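Local coordinates for flavin-nucleotide-binding protein (Mycobacterium smegmatis, PDB 4YBN) that binds flavin-adenine dinucleotide and heme on a split beta-barrel fold and probably serves as an oxidoreductase, at residues Ile32-Ala38 and Ala79-Ala85; Val46-Ile50 and Trp69-Leu73; Phe108-Ile114 and Ala151-Ala155. All blocks are in the same frame, centred on the assembly; numbering follows the deposited sequence.

Contact 1: Ile32-Ala38 and Ala79-Ala85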
loop_
_atom_site.group_PDB
_atom_site.type_symbol
_atom_site.label_atom_id
_atom_site.label_comp_id
_atom_site.label_asym_id
_atom_site.label_seq_id
_atom_site.Cartn_x
_atom_site.Cartn_y
_atom_site.Cartn_z
ATOM N N ILE A 32 5.005 -0.702 -8.399
ATOM C CA ILE A 32 4.338 -1.306 -7.234
ATOM C C ILE A 32 3.470 -2.415 -7.720
ATOM O O ILE A 32 2.659 -2.154 -8.574
ATOM C CB ILE A 32 3.438 -0.237 -6.539
ATOM C CG1 ILE A 32 4.286 0.991 -6.133
ATOM C CG2 ILE A 32 2.739 -0.817 -5.311
ATOM C CD1 ILE A 32 5.333 0.664 -5.094
ATOM N N PRO A 33 3.586 -3.638 -7.181
ATOM C CA PRO A 33 2.754 -4.747 -7.624
ATOM C C PRO A 33 1.425 -4.942 -6.877
ATOM O O PRO A 33 0.644 -5.794 -7.255
ATOM C CB PRO A 33 3.654 -5.938 -7.381
ATOM C CG PRO A 33 4.385 -5.578 -6.187
ATOM C CD PRO A 33 4.619 -4.102 -6.235
ATOM N N LEU A 34 1.174 -4.145 -5.841
ATOM C CA LEU A 34 -0.019 -4.279 -5.030
ATOM C C LEU A 34 -0.974 -3.156 -5.342
ATOM O O LEU A 34 -0.585 -1.982 -5.422
ATOM C CB LEU A 34 0.366 -4.278 -3.561
ATOM C CG LEU A 34 -0.644 -3.895 -2.494
ATOM C CD1 LEU A 34 -1.741 -4.933 -2.397
ATOM C CD2 LEU A 34 0.094 -3.713 -1.166
ATOM N N ALA A 35 -2.239 -3.511 -5.523
ATOM C CA ALA A 35 -3.292 -2.523 -5.628
ATOM C C ALA A 35 -4.291 -2.772 -4.478
ATOM O O ALA A 35 -4.432 -3.910 -3.984
ATOM C CB ALA A 35 -4.013 -2.687 -6.971
ATOM N N THR A 36 -5.008 -1.736 -4.076
ATOM C CA THR A 36 -6.081 -1.938 -3.186
ATOM C C THR A 36 -7.307 -1.603 -4.000
ATOM O O THR A 36 -7.373 -0.537 -4.555
ATOM C CB THR A 36 -5.964 -1.055 -1.937
ATOM O OG1 THR A 36 -4.771 -1.434 -1.251
ATOM C CG2 THR A 36 -7.095 -1.292 -1.066
ATOM N N VAL A 37 -8.263 -2.505 -4.002
ATOM C CA VAL A 37 -9.471 -2.368 -4.802
ATOM C C VAL A 37 -10.673 -2.157 -3.887
ATOM O O VAL A 37 -10.834 -2.831 -2.912
ATOM C CB VAL A 37 -9.723 -3.607 -5.624
ATOM C CG1 VAL A 37 -11.078 -3.532 -6.320
ATOM C CG2 VAL A 37 -8.622 -3.824 -6.628
ATOM N N ALA A 38 -11.434 -1.133 -4.184
ATOM C CA ALA A 38 -12.620 -0.763 -3.427
ATOM C C ALA A 38 -13.853 -0.931 -4.304
ATOM O O ALA A 38 -13.834 -0.567 -5.500
ATOM C CB ALA A 38 -12.492 0.673 -3.017
ATOM N N ALA A 79 -15.619 0.001 -9.532
ATOM C CA ALA A 79 -14.474 -0.200 -8.629
ATOM C C ALA A 79 -13.667 1.039 -8.598
ATOM O O ALA A 79 -13.680 1.851 -9.551
ATOM C CB ALA A 79 -13.625 -1.308 -9.163
ATOM N N ALA A 80 -12.883 1.194 -7.557
ATOM C CA ALA A 80 -11.878 2.215 -7.572
ATOM C C ALA A 80 -10.584 1.494 -7.166
ATOM O O ALA A 80 -10.599 0.698 -6.232
ATOM C CB ALA A 80 -12.266 3.362 -6.636
ATOM N N VAL A 81 -9.473 1.767 -7.841
ATOM C CA VAL A 81 -8.258 1.009 -7.647
ATOM C C VAL A 81 -7.220 1.959 -7.168
ATOM O O VAL A 81 -6.984 2.975 -7.825
ATOM C CB VAL A 81 -7.823 0.346 -8.951
ATOM C CG1 VAL A 81 -6.502 -0.380 -8.790
ATOM C CG2 VAL A 81 -8.847 -0.656 -9.378
ATOM N N SER A 82 -6.598 1.665 -6.017
ATOM C CA SER A 82 -5.571 2.541 -5.491
ATOM C C SER A 82 -4.212 1.866 -5.451
ATOM O O SER A 82 -4.053 0.701 -5.032
ATOM C CB SER A 82 -6.024 3.025 -4.054
ATOM O OG SER A 82 -4.999 3.755 -3.433
ATOM N N VAL A 83 -3.219 2.604 -5.937
ATOM C CA VAL A 83 -1.833 2.114 -6.021
ATOM C C VAL A 83 -0.923 3.160 -5.431
ATOM O O VAL A 83 -0.896 4.298 -5.899
ATOM C CB VAL A 83 -1.370 1.773 -7.475
ATOM C CG1 VAL A 83 0.057 1.221 -7.461
ATOM C CG2 VAL A 83 -2.332 0.724 -8.045
ATOM N N THR A 84 -0.134 2.761 -4.435
ATOM C CA THR A 84 0.637 3.715 -3.621
ATOM C C THR A 84 2.068 3.226 -3.351
ATOM O O THR A 84 2.314 2.055 -3.031
ATOM C CB THR A 84 -0.143 3.957 -2.274
ATOM O OG1 THR A 84 -1.384 4.621 -2.574
ATOM C CG2 THR A 84 0.615 4.853 -1.353
ATOM N N ALA A 85 2.989 4.136 -3.569
ATOM C CA ALA A 85 4.381 4.006 -3.180
ATOM C C ALA A 85 4.718 4.985 -2.102
ATOM O O ALA A 85 4.599 6.171 -2.288
ATOM C CB ALA A 85 5.241 4.274 -4.373
HETATM O O HOH W 1 -0.468 0.057 -3.534
HETATM O O HOH W 2 -2.738 0.191 -2.116
#

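Contact 2: Val46-Ile50 and Trp69-Leu73. With FAD (flavin-adenine dinucleotide), chain H.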
loop_
_atom_site.group_PDB
_atom_site.type_symbol
_atom_site.label_atom_id
_atom_site.label_comp_id
_atom_site.label_asym_id
_atom_site.label_seq_id
_atom_site.Cartn_x
_atom_site.Cartn_y
_atom_site.Cartn_z
ATOM N N VAL A 46 -16.230 -1.933 0.511
ATOM C CA VAL A 46 -15.337 -3.030 0.801
ATOM C C VAL A 46 -14.004 -2.741 0.106
ATOM O O VAL A 46 -13.945 -2.036 -0.942
ATOM C CB VAL A 46 -15.849 -4.437 0.480
ATOM C CG1 VAL A 46 -17.273 -4.668 0.968
ATOM C CG2 VAL A 46 -15.756 -4.718 -0.974
ATOM N N ALA A 47 -12.935 -3.190 0.714
ATOM C CA ALA A 47 -11.593 -2.948 0.140
ATOM C C ALA A 47 -10.724 -4.169 0.349
ATOM O O ALA A 47 -10.837 -4.820 1.405
ATOM C CB ALA A 47 -10.975 -1.754 0.763
ATOM N N PHE A 48 -9.948 -4.548 -0.689
ATOM C CA PHE A 48 -9.096 -5.716 -0.551
ATOM C C PHE A 48 -7.854 -5.484 -1.363
ATOM O O PHE A 48 -7.871 -4.794 -2.341
ATOM C CB PHE A 48 -9.799 -6.997 -0.927
ATOM C CG PHE A 48 -10.223 -7.084 -2.364
ATOM C CD1 PHE A 48 -9.400 -7.655 -3.292
ATOM C CD2 PHE A 48 -11.445 -6.655 -2.768
ATOM C CE1 PHE A 48 -9.780 -7.794 -4.643
ATOM C CE2 PHE A 48 -11.823 -6.745 -4.117
ATOM C CZ PHE A 48 -10.981 -7.301 -5.053
ATOM N N PRO A 49 -6.747 -5.980 -0.904
ATOM C CA PRO A 49 -5.547 -5.883 -1.628
ATOM C C PRO A 49 -5.420 -6.961 -2.670
ATOM O O PRO A 49 -5.980 -8.092 -2.526
ATOM C CB PRO A 49 -4.486 -6.148 -0.531
ATOM C CG PRO A 49 -5.155 -7.003 0.419
ATOM C CD PRO A 49 -6.586 -6.641 0.397
ATOM N N ILE A 50 -4.684 -6.716 -3.728
ATOM C CA ILE A 50 -4.498 -7.755 -4.748
ATOM C C ILE A 50 -3.323 -7.426 -5.626
ATOM O O ILE A 50 -3.032 -6.257 -5.892
ATOM C CB ILE A 50 -5.805 -7.894 -5.595
ATOM C CG1 ILE A 50 -5.733 -9.143 -6.464
ATOM C CG2 ILE A 50 -5.961 -6.672 -6.451
ATOM C CD1 ILE A 50 -7.001 -9.854 -6.884
ATOM N N TRP A 69 -15.243 -11.727 -3.908
ATOM C CA TRP A 69 -14.802 -10.413 -4.281
ATOM C C TRP A 69 -14.547 -10.291 -5.748
ATOM O O TRP A 69 -15.059 -9.385 -6.429
ATOM C CB TRP A 69 -13.491 -10.180 -3.594
ATOM C CG TRP A 69 -13.634 -9.741 -2.325
ATOM C CD1 TRP A 69 -14.744 -9.163 -1.768
ATOM C CD2 TRP A 69 -12.610 -9.704 -1.349
ATOM N NE1 TRP A 69 -14.463 -8.778 -0.487
ATOM C CE2 TRP A 69 -13.163 -9.097 -0.199
ATOM C CE3 TRP A 69 -11.272 -10.121 -1.329
ATOM C CZ2 TRP A 69 -12.443 -8.911 0.961
ATOM C CZ3 TRP A 69 -10.546 -9.935 -0.147
ATOM C CH2 TRP A 69 -11.141 -9.326 0.972
ATOM N N LEU A 70 -13.779 -11.221 -6.249
ATOM C CA LEU A 70 -13.506 -11.209 -7.706
ATOM C C LEU A 70 -14.769 -11.443 -8.521
ATOM O O LEU A 70 -14.949 -10.798 -9.558
ATOM C CB LEU A 70 -12.395 -12.195 -8.078
ATOM C CG LEU A 70 -11.056 -11.815 -7.442
ATOM C CD1 LEU A 70 -10.110 -12.931 -7.800
ATOM C CD2 LEU A 70 -10.501 -10.500 -7.959
ATOM N N ARG A 71 -15.638 -12.343 -8.055
ATOM C CA ARG A 71 -16.946 -12.545 -8.710
ATOM C C ARG A 71 -17.775 -11.280 -8.784
ATOM O O ARG A 71 -18.435 -11.033 -9.772
ATOM C CB ARG A 71 -17.793 -13.623 -8.021
ATOM C CG ARG A 71 -17.461 -15.041 -8.403
ATOM C CD ARG A 71 -18.412 -15.988 -7.681
ATOM N NE ARG A 71 -17.947 -17.358 -7.813
ATOM C CZ ARG A 71 -18.629 -18.424 -7.403
ATOM N NH1 ARG A 71 -19.818 -18.275 -6.821
ATOM N NH2 ARG A 71 -18.118 -19.643 -7.587
ATOM N N ALA A 72 -17.733 -10.488 -7.758
ATOM C CA ALA A 72 -18.477 -9.236 -7.703
ATOM C C ALA A 72 -17.982 -8.303 -8.762
ATOM O O ALA A 72 -18.745 -7.719 -9.513
ATOM C CB ALA A 72 -18.383 -8.618 -6.318
ATOM N N LEU A 73 -16.669 -8.245 -8.953
ATOM C CA LEU A 73 -16.122 -7.435 -9.986
ATOM C C LEU A 73 -16.409 -7.987 -11.373
ATOM O O LEU A 73 -16.660 -7.235 -12.294
ATOM C CB LEU A 73 -14.603 -7.358 -9.824
ATOM C CG LEU A 73 -14.098 -6.602 -8.564
ATOM C CD1 LEU A 73 -12.589 -6.818 -8.502
ATOM C CD2 LEU A 73 -14.403 -5.132 -8.704
HETATM P PA FAD H . -14.320 -12.464 0.766
HETATM O O1A FAD H . -15.015 -13.757 1.122
HETATM O O2A FAD H . -14.792 -11.695 -0.446
HETATM O O5B FAD H . -14.403 -11.433 2.022
HETATM C C5B FAD H . -14.932 -11.758 3.307
HETATM C C4B FAD H . -14.195 -10.975 4.397
HETATM O O4B FAD H . -12.956 -11.625 4.758
HETATM C C3B FAD H . -13.754 -9.561 3.999
HETATM O O3B FAD H . -14.741 -8.517 4.012
HETATM C C2B FAD H . -12.665 -9.270 4.988
HETATM O O2B FAD H . -13.306 -8.743 6.136
HETATM C C1B FAD H . -11.998 -10.649 5.181
HETATM N N9A FAD H . -10.769 -10.641 4.324
HETATM C C8A FAD H . -10.649 -11.268 3.133
HETATM N N7A FAD H . -9.423 -11.038 2.580
HETATM C C5A FAD H . -8.740 -10.239 3.423
HETATM C C6A FAD H . -7.394 -9.633 3.430
HETATM N N6A FAD H . -6.566 -9.880 2.381
HETATM N N1A FAD H . -7.078 -8.874 4.532
HETATM C C2A FAD H . -7.905 -8.674 5.591
HETATM N N3A FAD H . -9.128 -9.192 5.615
HETATM C C4A FAD H . -9.619 -9.975 4.585
HETATM N N1 FAD H . -5.898 -12.679 -4.251
HETATM C C2 FAD H . -6.000 -13.163 -5.522
HETATM O O2 FAD H . -7.035 -13.841 -5.740
HETATM N N3 FAD H . -5.043 -12.959 -6.485
HETATM C C4 FAD H . -3.947 -12.195 -6.239
HETATM O O4 FAD H . -3.043 -11.932 -7.058
HETATM C C4X FAD H . -3.777 -11.627 -4.874
HETATM N N5 FAD H . -2.689 -10.887 -4.564
HETATM C C5X FAD H . -2.539 -10.376 -3.309
HETATM C C6 FAD H . -1.428 -9.591 -3.005
HETATM C C7 FAD H . -1.260 -9.045 -1.743
HETATM C C7M FAD H . -0.035 -8.216 -1.449
HETATM C C8 FAD H . -2.278 -9.310 -0.704
HETATM C C8M FAD H . -2.183 -8.725 0.675
HETATM C C9 FAD H . -3.383 -10.066 -0.998
HETATM C C9A FAD H . -3.565 -10.615 -2.262
HETATM N N10 FAD H . -4.720 -11.377 -2.569
HETATM C C10 FAD H . -4.838 -11.923 -3.869
HETATM C "C1'" FAD H . -5.719 -11.681 -1.527
HETATM C "C2'" FAD H . -7.027 -10.931 -1.522
HETATM O "O2'" FAD H . -6.965 -9.910 -0.520
HETATM C "C3'" FAD H . -8.155 -11.936 -1.162
HETATM O "O3'" FAD H . -7.827 -12.644 0.078
HETATM C "C4'" FAD H . -8.586 -12.887 -2.314
HETATM O "O4'" FAD H . -9.005 -12.159 -3.491
HETATM C "C5'" FAD H . -9.757 -13.790 -1.903
HETATM O "O5'" FAD H . -10.756 -13.023 -1.204
HETATM P P FAD H . -12.184 -13.633 -0.730
HETATM O O1P FAD H . -11.944 -15.028 -0.197
HETATM O O2P FAD H . -13.122 -13.384 -1.906
HETATM O O3P FAD H . -12.721 -12.759 0.548
#

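Contact 3: Phe108-Ile114 and Ala151-Ala155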
loop_
_atom_site.group_PDB
_atom_site.type_symbol
_atom_site.label_atom_id
_atom_site.label_comp_id
_atom_site.label_asym_id
_atom_site.label_seq_id
_atom_site.Cartn_x
_atom_site.Cartn_y
_atom_site.Cartn_z
ATOM N N PHE A 108 -10.655 4.369 -11.871
ATOM C CA PHE A 108 -12.077 4.094 -11.604
ATOM C C PHE A 108 -12.585 3.398 -12.836
ATOM O O PHE A 108 -12.239 3.834 -13.915
ATOM C CB PHE A 108 -12.798 5.438 -11.503
ATOM C CG PHE A 108 -12.332 6.285 -10.372
ATOM C CD1 PHE A 108 -12.819 6.049 -9.083
ATOM C CD2 PHE A 108 -11.432 7.314 -10.573
ATOM C CE1 PHE A 108 -12.421 6.840 -7.999
ATOM C CE2 PHE A 108 -11.020 8.121 -9.507
ATOM C CZ PHE A 108 -11.534 7.871 -8.214
ATOM N N GLY A 109 -13.407 2.388 -12.666
ATOM C CA GLY A 109 -14.178 1.859 -13.733
ATOM C C GLY A 109 -14.685 0.504 -13.380
ATOM O O GLY A 109 -14.698 0.100 -12.216
ATOM N N THR A 110 -15.040 -0.230 -14.418
ATOM C CA THR A 110 -15.602 -1.555 -14.293
ATOM C C THR A 110 -14.638 -2.508 -14.904
ATOM O O THR A 110 -14.220 -2.347 -16.046
ATOM C CB THR A 110 -17.013 -1.588 -14.991
ATOM O OG1 THR A 110 -17.813 -0.596 -14.370
ATOM C CG2 THR A 110 -17.682 -2.894 -14.856
ATOM N N PHE A 111 -14.243 -3.500 -14.135
ATOM C CA PHE A 111 -13.434 -4.549 -14.670
ATOM C C PHE A 111 -14.206 -5.407 -15.706
ATOM O O PHE A 111 -15.395 -5.721 -15.540
ATOM C CB PHE A 111 -12.926 -5.441 -13.607
ATOM C CG PHE A 111 -11.776 -4.882 -12.838
ATOM C CD1 PHE A 111 -11.997 -4.136 -11.736
ATOM C CD2 PHE A 111 -10.451 -5.208 -13.161
ATOM C CE1 PHE A 111 -10.966 -3.647 -10.988
ATOM C CE2 PHE A 111 -9.403 -4.695 -12.432
ATOM C CZ PHE A 111 -9.660 -3.932 -11.334
ATOM N N GLU A 112 -13.523 -5.730 -16.789
ATOM C CA GLU A 112 -14.030 -6.718 -17.715
ATOM C C GLU A 112 -13.374 -8.076 -17.532
ATOM O O GLU A 112 -12.140 -8.196 -17.310
ATOM C CB GLU A 112 -13.944 -6.196 -19.173
ATOM C CG GLU A 112 -12.620 -6.321 -19.932
ATOM C CD GLU A 112 -12.691 -5.810 -21.409
ATOM O OE1 GLU A 112 -13.814 -5.722 -21.980
ATOM O OE2 GLU A 112 -11.620 -5.493 -22.008
ATOM N N VAL A 113 -14.208 -9.111 -17.598
ATOM C CA VAL A 113 -13.761 -10.499 -17.555
ATOM C C VAL A 113 -12.977 -10.803 -18.804
ATOM O O VAL A 113 -13.470 -10.612 -19.892
ATOM C CB VAL A 113 -14.923 -11.482 -17.441
ATOM C CG1 VAL A 113 -14.454 -12.932 -17.606
ATOM C CG2 VAL A 113 -15.599 -11.345 -16.086
ATOM N N ILE A 114 -11.765 -11.297 -18.664
ATOM C CA ILE A 114 -11.004 -11.728 -19.814
ATOM C C ILE A 114 -11.627 -13.033 -20.296
ATOM O O ILE A 114 -11.821 -13.995 -19.530
ATOM C CB ILE A 114 -9.496 -11.958 -19.471
ATOM C CG1 ILE A 114 -8.832 -10.659 -18.986
ATOM C CG2 ILE A 114 -8.700 -12.456 -20.680
ATOM C CD1 ILE A 114 -9.176 -9.491 -19.829
ATOM N N ALA A 151 -9.499 -13.919 -14.580
ATOM C CA ALA A 151 -8.672 -12.782 -14.898
ATOM C C ALA A 151 -9.534 -11.633 -15.284
ATOM O O ALA A 151 -10.466 -11.823 -16.038
ATOM C CB ALA A 151 -7.748 -13.156 -16.073
ATOM N N LEU A 152 -9.207 -10.432 -14.819
ATOM C CA LEU A 152 -9.992 -9.242 -15.031
ATOM C C LEU A 152 -9.165 -8.059 -15.399
ATOM O O LEU A 152 -8.047 -7.926 -14.897
ATOM C CB LEU A 152 -10.735 -8.863 -13.726
ATOM C CG LEU A 152 -11.569 -9.986 -13.108
ATOM C CD1 LEU A 152 -11.890 -9.661 -11.663
ATOM C CD2 LEU A 152 -12.849 -10.118 -13.868
ATOM N N ALA A 153 -9.693 -7.147 -16.221
ATOM C CA ALA A 153 -8.908 -6.020 -16.743
ATOM C C ALA A 153 -9.696 -4.751 -16.664
ATOM O O ALA A 153 -10.881 -4.723 -17.018
ATOM C CB ALA A 153 -8.539 -6.278 -18.211
ATOM N N LEU A 154 -9.063 -3.735 -16.127
ATOM C CA LEU A 154 -9.604 -2.409 -16.073
ATOM C C LEU A 154 -8.858 -1.513 -17.020
ATOM O O LEU A 154 -7.646 -1.414 -16.967
ATOM C CB LEU A 154 -9.447 -1.905 -14.630
ATOM C CG LEU A 154 -9.882 -0.469 -14.332
ATOM C CD1 LEU A 154 -11.397 -0.448 -14.362
ATOM C CD2 LEU A 154 -9.401 0.058 -13.014
ATOM N N ALA A 155 -9.604 -0.851 -17.894
ATOM C CA ALA A 155 -9.068 0.053 -18.902
ATOM C C ALA A 155 -8.457 1.276 -18.307
ATOM O O ALA A 155 -9.055 1.909 -17.475
ATOM C CB ALA A 155 -10.175 0.465 -19.907
HETATM O O HOH W 3 -12.345 -1.322 -17.842
HETATM O O HOH W 4 -11.265 -14.705 -16.837
#

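Contact 1: Ile32-Ala38 and Ala79-Ala85
The backbones of I32-A38 and A79-A85 run antiparallel: the short strand axes of 34-38 and 79-85 approach to 4.6 Å, and their directions differ by 151°. T36 pairs with S82, and A38 with A80, as hydrogen-bonded pairs, with V37 opposite V81 as the non-hydrogen-bonded pair between them. The T36-S82 pair is closed both ways, T36 N to S82 O and S82 N to T36 O each measuring 2.8 Å, and the second bond is almost straight at 175°. A38 and A80 repeat the exchange. Beyond A35 the ladder opens and a water is inserted: it donates to L34 O at 2.8 Å and accepts from T84 N at 2.9 Å, standing where a direct bond would be expected. A second water donates to S82 O and lies 2.7 Å from T36 OG1, so S82 O has two donors.

Side chains separate by face. On one, A35 CB lies between two valines, 3.9 Å from V81 CG1 and 4.0 Å from V83 CG2. I32, in the loop ahead of its strand, lies alongside V83, pointing the contrary way, with its CB against V83 CG1. Its CG1 lies beside the backbone N (chi1 -57°), which carries the branch to A85, where CD1 meets CB at 3.7 Å. The other face carries T36, A38, A80 and S82; there A38 packs on A38 of the second subunit and L34 on T84 of that subunit. T84 OG1 is hydrogen-bonded to S104 OG within its own chain.

L34 and T84 touch different bound FAD molecules. This antiparallel ladder is thus a central piece of the split beta-barrel, with F48 and F52 packing on its valine face and the second subunit meeting the other, as in flavin-binding dimers of the pyridoxamine 5'-phosphate oxidase family.

Contact 2: Val46-Ile50 and Trp69-Leu73
The carbonyl oxygen P49 O accepts a hydrogen bond from the ribityl hydroxyl O2' of FAD at 2.9 Å, tying strand V46-I50 to the middle of the cofactor. From the helix W69-L73, W69 N points almost straight at the phosphate oxygen O2P of FAD, but at 3.4 Å this bond is weak. S162 and K164 of the second subunit also bond the FAD. The two protein segments themselves meet through side chains.

The principal meeting is an offset stack between F48 and the six-membered ring of W69. The centroids lie 4.4 Å apart and the planes differ by only 10°, so the rings are nearly parallel but displaced. The displacement brings W69 CB over the F48 face, 4.1 Å from the ring centroid and 22° off the normal, a CH-pi contact. F48 CG takes the crowded position between the backbone N and the carbonyl carbon, turning the ring toward the helix. The indole is enclosed: F48 lies over one face, and the pyrophosphate of FAD over the opposite one. The closest carbon approach between F48 CB and the indole is too short to be trusted.

L70, beside W69, and L73, one turn further on, complete the contact. L73 CD1 comes to the edge of the F48 ring, 3.8 Å from CZ and near its plane. I50 CD1 touches L70 CD2 at 3.7 Å, while I50 CG1 lies 3.5 Å from C4X of the isoalloxazine, so this side chain joins helix to flavin.

The strand axis and the axis of the short helix make an angle of 108° at 11.1 Å. Strand 34-41 pairs with 46-50 through backbone bonds, and L70 and L73 pack on I61 of strand 58-64 and L152 of strand 149-155.

Contact 3: Phe108-Ile114 and Ala151-Ala155
A corner of the split beta-barrel is built here: the chain turns at G109, and the part after it joins strand 151-155 as an antiparallel ladder. E112 and A153 form the hydrogen-bonded pair, with V113 and L152 as the non-hydrogen-bonded pair beside it. E112 N reaches A153 O at 2.8 Å and A153 N returns to E112 O at 2.9 Å, while I114 N adds a third bond to A151 O. At the backbone angles of G109 (phi 163°, psi -160°) a CB would collide with the carbonyl oxygen of F108, which explains why the corner residue has none. L154 CD1 packs against the corner backbone, 3.6 Å from G109 C.

F111 is the main apolar contributor from its segment. L154 CB stands over one face of its ring, 3.8 Å from the centroid and 20° off the normal, in a CH-pi contact, and the backbone N of A153 lies at the edge, in the ring plane. With CG beside the backbone N, the ring stands across the partner strand, one face turned to L154 CB, and CD2 also touches L152 CB at 3.7 Å. This ring continues into the barrel core, where A79, V81, I61 and L73 pack on it. V113 crosses L152 obliquely, CG2 against CD2.

On the other face, I114 CD1 rests on A153 CB at 3.7 Å. E112 OE2 lies near the like-charged OE2 of E58, a proximity that might raise the tendency of one carboxylate to hold a proton. F108, on the far side of the corner, touches an FAD and packs on P45 of the second subunit. Where the ladder ends, a water donates to T110 O and accepts from A155 N, each at 2.8 Å, bridging the two backbones.

The three contacts lie close together, with centres 11 Å (1 and 2), 13 Å (1 and 3) and 12 Å (2 and 3) apart, and all reach the same antiparallel sheet. Along the chain, contact 2 is nested within the loop closed by contact 1; contact 3 opens only after that loop has closed. Strands 34-41 and 44-55 are neighbours, so A35 O and I50 N, 2.8 Å apart, probably join contacts 1 and 2 by a hydrogen bond. V81 CG2 packs on L154 CD2 between contacts 1 and 3, while L73 and L152 link contacts 2 and 3. The barrel interior and the flavin-binding helix 68-74 therefore share one apolar core.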